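Local atomic coordinates of amorpha-4,11-diene synthase (Artemisia annua, PDB entry 4GAX), a protein that probably cyclises farnesyl diphosphate to sesquiterpenes such as amorpha-4,11-diene or alpha-bisabolol, as a class I terpene synthase. Residues I87-I92 and S203-R208; E162-T167 and K211-K216; D317-Y322 and E326-F331. All coordinates share one frame; numbering follows the deposited sequence.

Contact 1. Residues I87-I92 and S203-R208; sequences IQRLGI and STEIQR
A three-residue salt-bridge network of Arg89, Glu205 and Arg208 links helix 77-89 to helix 200-211 in the all-helical N-terminal domain. The backbones stay well apart, with no CA pair nearer than the 13.0 Å between Arg89 CA and Glu205 CA, and only the ends of long side chains bridge the distance. Arg89 sends its chain across with CG beside the backbone N (chi1 -57°) and a bend at the third torsion, which delivers NH2 to the carboxylate of Glu205. That meeting is long: Arg89 NH2 lies 3.7 Å from Glu205 OE2. The oxygen stands well out of the guanidinium plane, so no N-H points at it and attraction between the charges is all that remains. Glu205 is held more firmly from its own helix. One turn on, Arg208 NH1 donates to Glu205 OE2 at 2.9 Å, on the syn side of the carboxylate yet tilted from its plane, while the oxygen itself lies close to the guanidinium plane. A weaker bond of 3.3 Å joins the same Arg208 NH1 to Glu205 OE1. Glu222 of helix 219-232 completes the cluster, pairing through OE2 with Arg89 NH2 and through OE1 with Arg208 NH2; Gln225 of the same helix also bonds to Arg208 NH2. Gathered round these carboxylates, Arg89 NH2 and Arg208 NH1 lie 3.8 Å apart. Glu205 and Glu222 together are likely to balance both positive charges, making the link between these helices chiefly electrostatic, with little direct packing: the two segments bury just 57 Å² against each other, both sides summed.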
loop_
_atom_site.group_PDB
_atom_site.type_symbol
_atom_site.label_atom_id
_atom_site.label_comp_id
_atom_site.label_asym_id
_atom_site.label_seq_id
_atom_site.Cartn_x
_atom_site.Cartn_y
_atom_site.Cartn_z
ATOM N N ILE A 87 15.112 -3.706 11.785
ATOM C CA ILE A 87 15.107 -2.312 11.341
ATOM C C ILE A 87 13.890 -2.046 10.438
ATOM O O ILE A 87 13.225 -1.019 10.571
ATOM C CB ILE A 87 16.418 -1.964 10.610
ATOM C CG1 ILE A 87 17.585 -2.041 11.595
ATOM C CG2 ILE A 87 16.331 -0.571 9.973
ATOM C CD1 ILE A 87 18.986 -1.996 10.912
ATOM N N GLN A 88 13.583 -2.984 9.546
ATOM C CA GLN A 88 12.480 -2.800 8.605
ATOM C C GLN A 88 11.137 -2.815 9.325
ATOM O O GLN A 88 10.272 -1.965 9.092
ATOM C CB GLN A 88 12.507 -3.890 7.515
ATOM C CG GLN A 88 13.635 -3.732 6.494
ATOM C CD GLN A 88 13.695 -4.906 5.507
ATOM O OE1 GLN A 88 13.175 -5.989 5.778
ATOM N NE2 GLN A 88 14.327 -4.687 4.361
ATOM N N ARG A 89 10.952 -3.800 10.192
ATOM C CA ARG A 89 9.697 -3.917 10.922
ATOM C C ARG A 89 9.516 -2.825 11.962
ATOM O O ARG A 89 8.379 -2.461 12.296
ATOM C CB ARG A 89 9.591 -5.307 11.558
ATOM C CG ARG A 89 9.701 -6.433 10.506
ATOM C CD ARG A 89 9.503 -7.775 11.154
ATOM N NE ARG A 89 8.121 -7.937 11.575
ATOM C CZ ARG A 89 7.576 -9.101 11.914
ATOM N NH1 ARG A 89 8.309 -10.210 11.907
ATOM N NH2 ARG A 89 6.295 -9.157 12.259
ATOM N N LEU A 90 10.626 -2.313 12.498
ATOM C CA LEU A 90 10.535 -1.185 13.439
ATOM C C LEU A 90 10.229 0.150 12.731
ATOM O O LEU A 90 9.968 1.182 13.381
ATOM C CB LEU A 90 11.809 -1.051 14.277
ATOM C CG LEU A 90 12.000 -2.162 15.318
ATOM C CD1 LEU A 90 13.414 -2.075 15.932
ATOM C CD2 LEU A 90 10.932 -2.045 16.397
ATOM N N GLY A 91 10.293 0.119 11.404
ATOM C CA GLY A 91 9.835 1.226 10.584
ATOM C C GLY A 91 10.884 2.297 10.362
ATOM O O GLY A 91 10.535 3.431 10.026
ATOM N N ILE A 92 12.160 1.944 10.555
ATOM C CA ILE A 92 13.257 2.908 10.382
ATOM C C ILE A 92 14.229 2.547 9.258
ATOM O O ILE A 92 15.372 3.019 9.225
ATOM C CB ILE A 92 14.044 3.130 11.681
ATOM C CG1 ILE A 92 14.260 1.811 12.423
ATOM C CG2 ILE A 92 13.307 4.100 12.584
ATOM C CD1 ILE A 92 15.210 1.961 13.593
ATOM N N SER A 203 1.421 -15.035 22.087
ATOM C CA SER A 203 0.136 -15.446 21.510
ATOM C C SER A 203 -0.384 -14.360 20.595
ATOM O O SER A 203 -0.782 -14.622 19.459
ATOM C CB SER A 203 -0.893 -15.727 22.614
ATOM O OG SER A 203 -0.556 -16.919 23.293
ATOM N N THR A 204 -0.348 -13.130 21.098
ATOM C CA THR A 204 -0.806 -11.974 20.344
ATOM C C THR A 204 -0.010 -11.789 19.057
ATOM O O THR A 204 -0.582 -11.534 17.999
ATOM C CB THR A 204 -0.784 -10.705 21.225
ATOM O OG1 THR A 204 -1.822 -10.821 22.203
ATOM C CG2 THR A 204 -1.014 -9.452 20.398
ATOM N N GLU A 205 1.308 -11.921 19.142
ATOM C CA GLU A 205 2.148 -11.760 17.965
ATOM C C GLU A 205 1.898 -12.839 16.901
ATOM O O GLU A 205 1.872 -12.538 15.697
ATOM C CB GLU A 205 3.623 -11.722 18.358
ATOM C CG GLU A 205 4.561 -11.411 17.204
ATOM C CD GLU A 205 4.442 -9.970 16.709
ATOM O OE1 GLU A 205 3.745 -9.145 17.348
ATOM O OE2 GLU A 205 5.067 -9.666 15.675
ATOM N N ILE A 206 1.712 -14.086 17.334
ATOM C CA ILE A 206 1.310 -15.150 16.404
ATOM C C ILE A 206 -0.070 -14.846 15.792
ATOM O O ILE A 206 -0.273 -14.960 14.592
ATOM C CB ILE A 206 1.232 -16.497 17.122
ATOM C CG1 ILE A 206 2.614 -16.877 17.661
ATOM C CG2 ILE A 206 0.694 -17.587 16.184
ATOM C CD1 ILE A 206 2.582 -18.066 18.627
ATOM N N GLN A 207 -1.029 -14.458 16.617
ATOM C CA GLN A 207 -2.383 -14.257 16.107
ATOM C C GLN A 207 -2.478 -13.053 15.168
ATOM O O GLN A 207 -3.250 -13.080 14.210
ATOM C CB GLN A 207 -3.397 -14.178 17.248
ATOM C CG GLN A 207 -4.422 -15.333 17.251
ATOM C CD GLN A 207 -5.036 -15.645 15.859
ATOM O OE1 GLN A 207 -5.354 -14.740 15.065
ATOM N NE2 GLN A 207 -5.211 -16.942 15.573
ATOM N N ARG A 208 -1.670 -12.018 15.385
ATOM C CA ARG A 208 -1.696 -10.905 14.424
ATOM C C ARG A 208 -1.166 -11.368 13.069
ATOM O O ARG A 208 -1.749 -11.049 12.036
ATOM C CB ARG A 208 -0.977 -9.633 14.922
ATOM C CG ARG A 208 0.482 -9.787 15.320
ATOM C CD ARG A 208 1.080 -8.438 15.793
ATOM N NE ARG A 208 1.151 -7.481 14.707
ATOM C CZ ARG A 208 2.258 -7.159 14.039
ATOM N NH1 ARG A 208 3.441 -7.681 14.353
ATOM N NH2 ARG A 208 2.178 -6.294 13.047
#

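Contact 2. Residues E162-T167 and K211-K216; sequences ELYEAT and KKPLWK
The phenol of Tyr164 and the carboxylate of Glu165 are the flat groups that receive Pro213 and Leu214. Pro213 comes to the phenol obliquely, at the hydroxyl end of the ring, crossing it at about a right angle: Pro213 CB lies 4.1 Å from Tyr164 CE2, and Pro213 CD is 3.9 Å from Tyr164 OH. The hydroxyl has its polar partner in the carbonyl oxygen of Ala209, near the end of helix 200-211, while Thr184 and Leu188 of helix 175-194 also touch the Tyr164 side chain. On the Glu165 carboxylate, the backbone N of Leu214 approaches OE1 from the syn side, 29° out of the plane. The resulting hydrogen bond is nearly straight, 2.8 Å from Leu214 N to Glu165 OE1 with an angle of 160° at the hydrogen. Glu165 reaches it by folding: its chain turns at the second torsion (chi2 -69°), bringing OE1 round to the loop and 3.3 Å from Leu214 CB. A water shares the same oxygen, donating to Glu165 OE1 at 2.7 Å and also to Glu165 O, and it accepts from Trp215 N at 3.0 Å. Two successive loop amides are thus tied to one glutamate, one directly and one through water. With an alanine at Glu165, the amide of Leu214 would probably be left without its acceptor and the water with one grip fewer, freeing this turn to shift. Beyond the turn, the Trp215 indole meets His530 edge-to-face and bonds through NE1 to Asn508, and Lys216 makes a cation-pi contact with Trp504. Helix 157-167 is thus joined to the loop between helices 200-211 and 219-232, which in turn meets C-terminal helices, consistent with the domain interface of the two-domain plant sesquiterpene synthases.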
loop_
_atom_site.group_PDB
_atom_site.type_symbol
_atom_site.label_atom_id
_atom_site.label_comp_id
_atom_site.label_asym_id
_atom_site.label_seq_id
_atom_site.Cartn_x
_atom_site.Cartn_y
_atom_site.Cartn_z
ATOM N N GLU A 162 8.675 -17.522 11.024
ATOM C CA GLU A 162 9.460 -17.040 9.887
ATOM C C GLU A 162 9.053 -17.760 8.606
ATOM O O GLU A 162 9.032 -17.166 7.517
ATOM C CB GLU A 162 10.974 -17.214 10.117
ATOM C CG GLU A 162 11.580 -16.268 11.146
ATOM C CD GLU A 162 13.095 -16.461 11.310
ATOM O OE1 GLU A 162 13.636 -17.482 10.820
ATOM O OE2 GLU A 162 13.745 -15.581 11.922
ATOM N N LEU A 163 8.739 -19.045 8.730
ATOM C CA LEU A 163 8.343 -19.831 7.563
ATOM C C LEU A 163 6.973 -19.387 7.066
ATOM O O LEU A 163 6.752 -19.226 5.856
ATOM C CB LEU A 163 8.329 -21.326 7.916
ATOM C CG LEU A 163 7.746 -22.261 6.854
ATOM C CD1 LEU A 163 8.540 -22.206 5.537
ATOM C CD2 LEU A 163 7.727 -23.692 7.411
ATOM N N TYR A 164 6.056 -19.178 8.004
ATOM C CA TYR A 164 4.731 -18.685 7.664
ATOM C C TYR A 164 4.848 -17.362 6.886
ATOM O O TYR A 164 4.246 -17.195 5.820
ATOM C CB TYR A 164 3.888 -18.516 8.926
ATOM C CG TYR A 164 2.614 -17.729 8.704
ATOM C CD1 TYR A 164 1.459 -18.345 8.225
ATOM C CD2 TYR A 164 2.563 -16.362 8.978
ATOM C CE1 TYR A 164 0.270 -17.596 8.013
ATOM C CE2 TYR A 164 1.390 -15.615 8.770
ATOM C CZ TYR A 164 0.256 -16.233 8.291
ATOM O OH TYR A 164 -0.890 -15.477 8.094
ATOM N N GLU A 165 5.645 -16.438 7.403
ATOM C CA GLU A 165 5.783 -15.144 6.740
ATOM C C GLU A 165 6.364 -15.293 5.339
ATOM O O GLU A 165 5.935 -14.585 4.414
ATOM C CB GLU A 165 6.616 -14.153 7.575
ATOM C CG GLU A 165 6.054 -13.855 8.965
ATOM C CD GLU A 165 4.752 -13.048 8.929
ATOM O OE1 GLU A 165 4.199 -12.823 7.823
ATOM O OE2 GLU A 165 4.276 -12.624 10.013
ATOM N N ALA A 166 7.317 -16.209 5.171
ATOM C CA ALA A 166 7.886 -16.461 3.836
ATOM C C ALA A 166 6.833 -16.902 2.799
ATOM O O ALA A 166 6.928 -16.554 1.599
ATOM C CB ALA A 166 8.994 -17.492 3.923
ATOM N N THR A 167 5.828 -17.656 3.252
ATOM C CA THR A 167 4.804 -18.189 2.334
ATOM C C THR A 167 4.046 -17.063 1.648
ATOM O O THR A 167 3.559 -17.229 0.539
ATOM C CB THR A 167 3.778 -19.121 3.034
ATOM O OG1 THR A 167 2.961 -18.351 3.935
ATOM C CG2 THR A 167 4.492 -20.236 3.814
ATOM N N LYS A 211 -3.787 -13.369 11.312
ATOM C CA LYS A 211 -4.840 -12.485 10.801
ATOM C C LYS A 211 -4.419 -11.814 9.484
ATOM O O LYS A 211 -5.225 -11.695 8.558
ATOM C CB LYS A 211 -5.203 -11.424 11.847
ATOM C CG LYS A 211 -6.548 -10.733 11.629
ATOM C CD LYS A 211 -7.286 -10.491 12.961
ATOM C CE LYS A 211 -7.814 -11.798 13.577
ATOM N NZ LYS A 211 -7.069 -12.249 14.804
ATOM N N LYS A 212 -3.168 -11.376 9.398
ATOM C CA LYS A 212 -2.654 -10.784 8.160
ATOM C C LYS A 212 -1.143 -10.921 8.138
ATOM O O LYS A 212 -0.444 -10.473 9.065
ATOM C CB LYS A 212 -3.039 -9.296 8.050
ATOM C CG LYS A 212 -2.489 -8.627 6.777
ATOM C CD LYS A 212 -2.861 -7.138 6.696
ATOM C CE LYS A 212 -4.345 -6.925 6.452
ATOM N NZ LYS A 212 -4.604 -5.536 5.925
ATOM N N PRO A 213 -0.614 -11.567 7.093
ATOM C CA PRO A 213 0.836 -11.735 7.105
ATOM C C PRO A 213 1.572 -10.415 6.882
ATOM O O PRO A 213 1.000 -9.458 6.332
ATOM C CB PRO A 213 1.079 -12.704 5.961
ATOM C CG PRO A 213 -0.106 -12.553 5.056
ATOM C CD PRO A 213 -1.259 -12.221 5.935
ATOM N N LEU A 214 2.829 -10.387 7.322
ATOM C CA LEU A 214 3.675 -9.210 7.290
ATOM C C LEU A 214 3.737 -8.533 5.911
ATOM O O LEU A 214 3.646 -7.293 5.789
ATOM C CB LEU A 214 5.083 -9.634 7.727
ATOM C CG LEU A 214 6.186 -8.591 7.736
ATOM C CD1 LEU A 214 5.792 -7.457 8.667
ATOM C CD2 LEU A 214 7.497 -9.239 8.202
ATOM N N TRP A 215 3.880 -9.349 4.877
ATOM C CA TRP A 215 4.011 -8.847 3.503
ATOM C C TRP A 215 2.789 -8.048 3.068
ATOM O O TRP A 215 2.909 -7.063 2.334
ATOM C CB TRP A 215 4.248 -10.021 2.558
ATOM C CG TRP A 215 4.330 -9.690 1.069
ATOM C CD1 TRP A 215 3.638 -10.314 0.067
ATOM C CD2 TRP A 215 5.149 -8.691 0.424
ATOM N NE1 TRP A 215 3.968 -9.766 -1.155
ATOM C CE2 TRP A 215 4.889 -8.771 -0.965
ATOM C CE3 TRP A 215 6.056 -7.730 0.885
ATOM C CZ2 TRP A 215 5.512 -7.931 -1.900
ATOM C CZ3 TRP A 215 6.678 -6.896 -0.045
ATOM C CH2 TRP A 215 6.406 -7.007 -1.425
ATOM N N LYS A 216 1.613 -8.461 3.536
ATOM C CA LYS A 216 0.374 -7.786 3.158
ATOM C C LYS A 216 0.065 -6.530 3.986
ATOM O O LYS A 216 -0.713 -5.681 3.555
ATOM C CB LYS A 216 -0.813 -8.773 3.194
ATOM C CG LYS A 216 -0.867 -9.663 1.941
ATOM C CD LYS A 216 -1.852 -10.823 2.054
ATOM C CE LYS A 216 -3.280 -10.348 2.221
ATOM N NZ LYS A 216 -3.513 -9.166 1.373
HETATM O O HOH W 1 4.627 -12.177 5.275
#

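Contact 3. Residues D317-Y322 and E326-F331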
loop_
_atom_site.group_PDB
_atom_site.type_symbol
_atom_site.label_atom_id
_atom_site.label_comp_id
_atom_site.label_asym_id
_atom_site.label_seq_id
_atom_site.Cartn_x
_atom_site.Cartn_y
_atom_site.Cartn_z
ATOM N N ASP A 317 -17.903 11.094 -8.050
ATOM C CA ASP A 317 -19.205 11.411 -7.483
ATOM C C ASP A 317 -20.080 12.229 -8.434
ATOM O O ASP A 317 -21.286 12.349 -8.216
ATOM C CB ASP A 317 -19.055 12.112 -6.130
ATOM C CG ASP A 317 -18.574 11.170 -5.032
ATOM O OD1 ASP A 317 -18.519 9.941 -5.278
ATOM O OD2 ASP A 317 -18.267 11.658 -3.919
ATOM N N ILE A 318 -19.476 12.796 -9.478
ATOM C CA ILE A 318 -20.244 13.473 -10.524
ATOM C C ILE A 318 -20.665 12.460 -11.587
ATOM O O ILE A 318 -21.777 12.500 -12.105
ATOM C CB ILE A 318 -19.435 14.582 -11.230
ATOM C CG1 ILE A 318 -19.042 15.687 -10.251
ATOM C CG2 ILE A 318 -20.244 15.191 -12.357
ATOM C CD1 ILE A 318 -18.136 16.750 -10.864
ATOM N N TYR A 319 -19.766 11.543 -11.914
ATOM C CA TYR A 319 -20.056 10.582 -12.972
ATOM C C TYR A 319 -20.959 9.447 -12.514
ATOM O O TYR A 319 -21.745 8.929 -13.307
ATOM C CB TYR A 319 -18.762 10.031 -13.580
ATOM C CG TYR A 319 -18.175 10.950 -14.621
ATOM C CD1 TYR A 319 -18.352 10.697 -15.976
ATOM C CD2 TYR A 319 -17.475 12.089 -14.247
ATOM C CE1 TYR A 319 -17.826 11.553 -16.938
ATOM C CE2 TYR A 319 -16.947 12.943 -15.189
ATOM C CZ TYR A 319 -17.127 12.676 -16.532
ATOM O OH TYR A 319 -16.596 13.537 -17.465
ATOM N N ASP A 320 -20.859 9.063 -11.244
ATOM C CA ASP A 320 -21.633 7.925 -10.763
ATOM C C ASP A 320 -23.122 8.226 -10.788
ATOM O O ASP A 320 -23.855 7.703 -11.625
ATOM C CB ASP A 320 -21.208 7.509 -9.358
ATOM C CG ASP A 320 -21.672 6.105 -9.006
ATOM O OD1 ASP A 320 -21.700 5.754 -7.805
ATOM O OD2 ASP A 320 -22.010 5.347 -9.942
ATOM N N ALA A 321 -23.567 9.070 -9.866
ATOM C CA ALA A 321 -24.971 9.443 -9.816
ATOM C C ALA A 321 -25.209 10.772 -10.529
ATOM O O ALA A 321 -25.732 10.817 -11.644
ATOM C CB ALA A 321 -25.447 9.521 -8.365
ATOM N N TYR A 322 -24.769 11.838 -9.876
ATOM C CA TYR A 322 -25.111 13.222 -10.198
ATOM C C TYR A 322 -25.341 13.669 -11.654
ATOM O O TYR A 322 -26.449 14.077 -12.007
ATOM C CB TYR A 322 -24.112 14.166 -9.519
ATOM C CG TYR A 322 -24.791 15.401 -9.016
ATOM C CD1 TYR A 322 -25.638 15.343 -7.916
ATOM C CD2 TYR A 322 -24.635 16.611 -9.661
ATOM C CE1 TYR A 322 -26.288 16.463 -7.460
ATOM C CE2 TYR A 322 -25.279 17.739 -9.215
ATOM C CZ TYR A 322 -26.100 17.659 -8.113
ATOM O OH TYR A 322 -26.740 18.785 -7.661
ATOM N N GLU A 326 -25.604 14.506 -20.978
ATOM C CA GLU A 326 -25.144 15.681 -21.716
ATOM C C GLU A 326 -24.129 16.481 -20.908
ATOM O O GLU A 326 -23.179 17.034 -21.472
ATOM C CB GLU A 326 -26.310 16.585 -22.134
ATOM C CG GLU A 326 -27.157 16.037 -23.270
ATOM C CD GLU A 326 -28.117 14.954 -22.810
ATOM O OE1 GLU A 326 -28.310 14.811 -21.582
ATOM O OE2 GLU A 326 -28.680 14.242 -23.672
ATOM N N GLU A 327 -24.337 16.545 -19.595
ATOM C CA GLU A 327 -23.432 17.269 -18.703
ATOM C C GLU A 327 -22.065 16.572 -18.660
ATOM O O GLU A 327 -21.016 17.212 -18.752
ATOM C CB GLU A 327 -24.035 17.356 -17.293
ATOM C CG GLU A 327 -25.301 18.234 -17.173
ATOM C CD GLU A 327 -25.978 18.110 -15.807
ATOM O OE1 GLU A 327 -25.677 17.147 -15.062
ATOM O OE2 GLU A 327 -26.809 18.981 -15.470
ATOM N N LEU A 328 -22.095 15.253 -18.518
ATOM C CA LEU A 328 -20.878 14.457 -18.486
ATOM C C LEU A 328 -20.090 14.553 -19.794
ATOM O O LEU A 328 -18.859 14.647 -19.781
ATOM C CB LEU A 328 -21.208 12.999 -18.154
ATOM C CG LEU A 328 -21.746 12.777 -16.741
ATOM C CD1 LEU A 328 -21.881 11.286 -16.432
ATOM C CD2 LEU A 328 -20.843 13.452 -15.715
ATOM N N LYS A 329 -20.803 14.539 -20.918
ATOM C CA LYS A 329 -20.186 14.706 -22.232
ATOM C C LYS A 329 -19.398 16.014 -22.321
ATOM O O LYS A 329 -18.256 16.028 -22.791
ATOM C CB LYS A 329 -21.253 14.677 -23.338
ATOM C CG LYS A 329 -20.691 14.909 -24.729
ATOM C CD LYS A 329 -20.643 13.621 -25.543
ATOM C CE LYS A 329 -21.913 13.434 -26.374
ATOM N NZ LYS A 329 -21.715 13.765 -27.817
ATOM N N ILE A 330 -20.018 17.106 -21.877
ATOM C CA ILE A 330 -19.369 18.416 -21.857
ATOM C C ILE A 330 -18.162 18.447 -20.905
ATOM O O ILE A 330 -17.106 18.994 -21.236
ATOM C CB ILE A 330 -20.360 19.516 -21.434
ATOM C CG1 ILE A 330 -21.507 19.625 -22.439
ATOM C CG2 ILE A 330 -19.658 20.854 -21.326
ATOM C CD1 ILE A 330 -22.610 20.576 -22.006
ATOM N N PHE A 331 -18.321 17.880 -19.715
ATOM C CA PHE A 331 -17.224 17.880 -18.748
ATOM C C PHE A 331 -16.011 17.118 -19.296
ATOM O O PHE A 331 -14.866 17.553 -19.131
ATOM C CB PHE A 331 -17.678 17.305 -17.398
ATOM C CG PHE A 331 -16.681 17.508 -16.279
ATOM C CD1 PHE A 331 -16.652 18.699 -15.562
ATOM C CD2 PHE A 331 -15.775 16.511 -15.948
ATOM C CE1 PHE A 331 -15.728 18.888 -14.518
ATOM C CE2 PHE A 331 -14.846 16.692 -14.902
ATOM C CZ PHE A 331 -14.828 17.887 -14.193
#
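Ile318, which lies in the DDxxD motif (317-320 are its last four residues) that marks class I terpene synthases and binds magnesium in relatives, opens the contact by meeting Leu328. Helices 299-322 and 325-337 form an antiparallel helical hairpin here, their local axes 10.4 Å apart and at 165° to each other. Ile318 uses its CG2 branch, which sits 3.8 Å from Leu328 CD2 as the two side chains slide past each other in opposite directions. Tyr319 follows and carries most of the packing. Its CG lies on the side of the backbone N, turned from the carbonyl carbon (chi1 -82°), and the ring is laid along Leu328. There Leu328 CD2 sits over the centre of one ring face, 3.6 Å from the centroid and only 5° off the normal, a CH-pi contact, while Leu328 CD1 reaches to 3.6 Å from Tyr319 CD1. Val388 and Leu391 of helix 374-399 also touch the Tyr319 side chain, so the tyrosine is packed against a third helix. Tyr322 comes last, its ring meeting Tyr277 and Tyr349; the carboxylate of Glu327 lies nearby and bonds to Tyr349 OH and to the backbone N of Thr324 in the turn. At the far end of Tyr319, OH bonds to Thr332 OG1, and at the ring edge, in the plane of the Phe331 ring, this same Tyr319 OH comes 3.4 Å from Phe331 CD2.

Overall arrangement
Contacts 1 and 2 are neighbours, their centres 11 Å apart, and they touch where Arg89 NE meets Leu214 CD2 at 3.7 Å. Along the chain their segments interleave: 87-92, 162-167, 203-208, then 211-216. Helix 200-211 carries one side of contact 1 and leads into the loop of contact 2, so the two together knit helices 77-89, 157-167 and 200-211 of the N-terminal half. Contact 3 comes later in the chain and lies on the opposite side of its centre, with centres 45 Å from contact 1 and 43 Å from contact 2. It belongs to the metal-binding domain, where catalysis is expected, whereas the first two concern the N-terminal architecture and its junction.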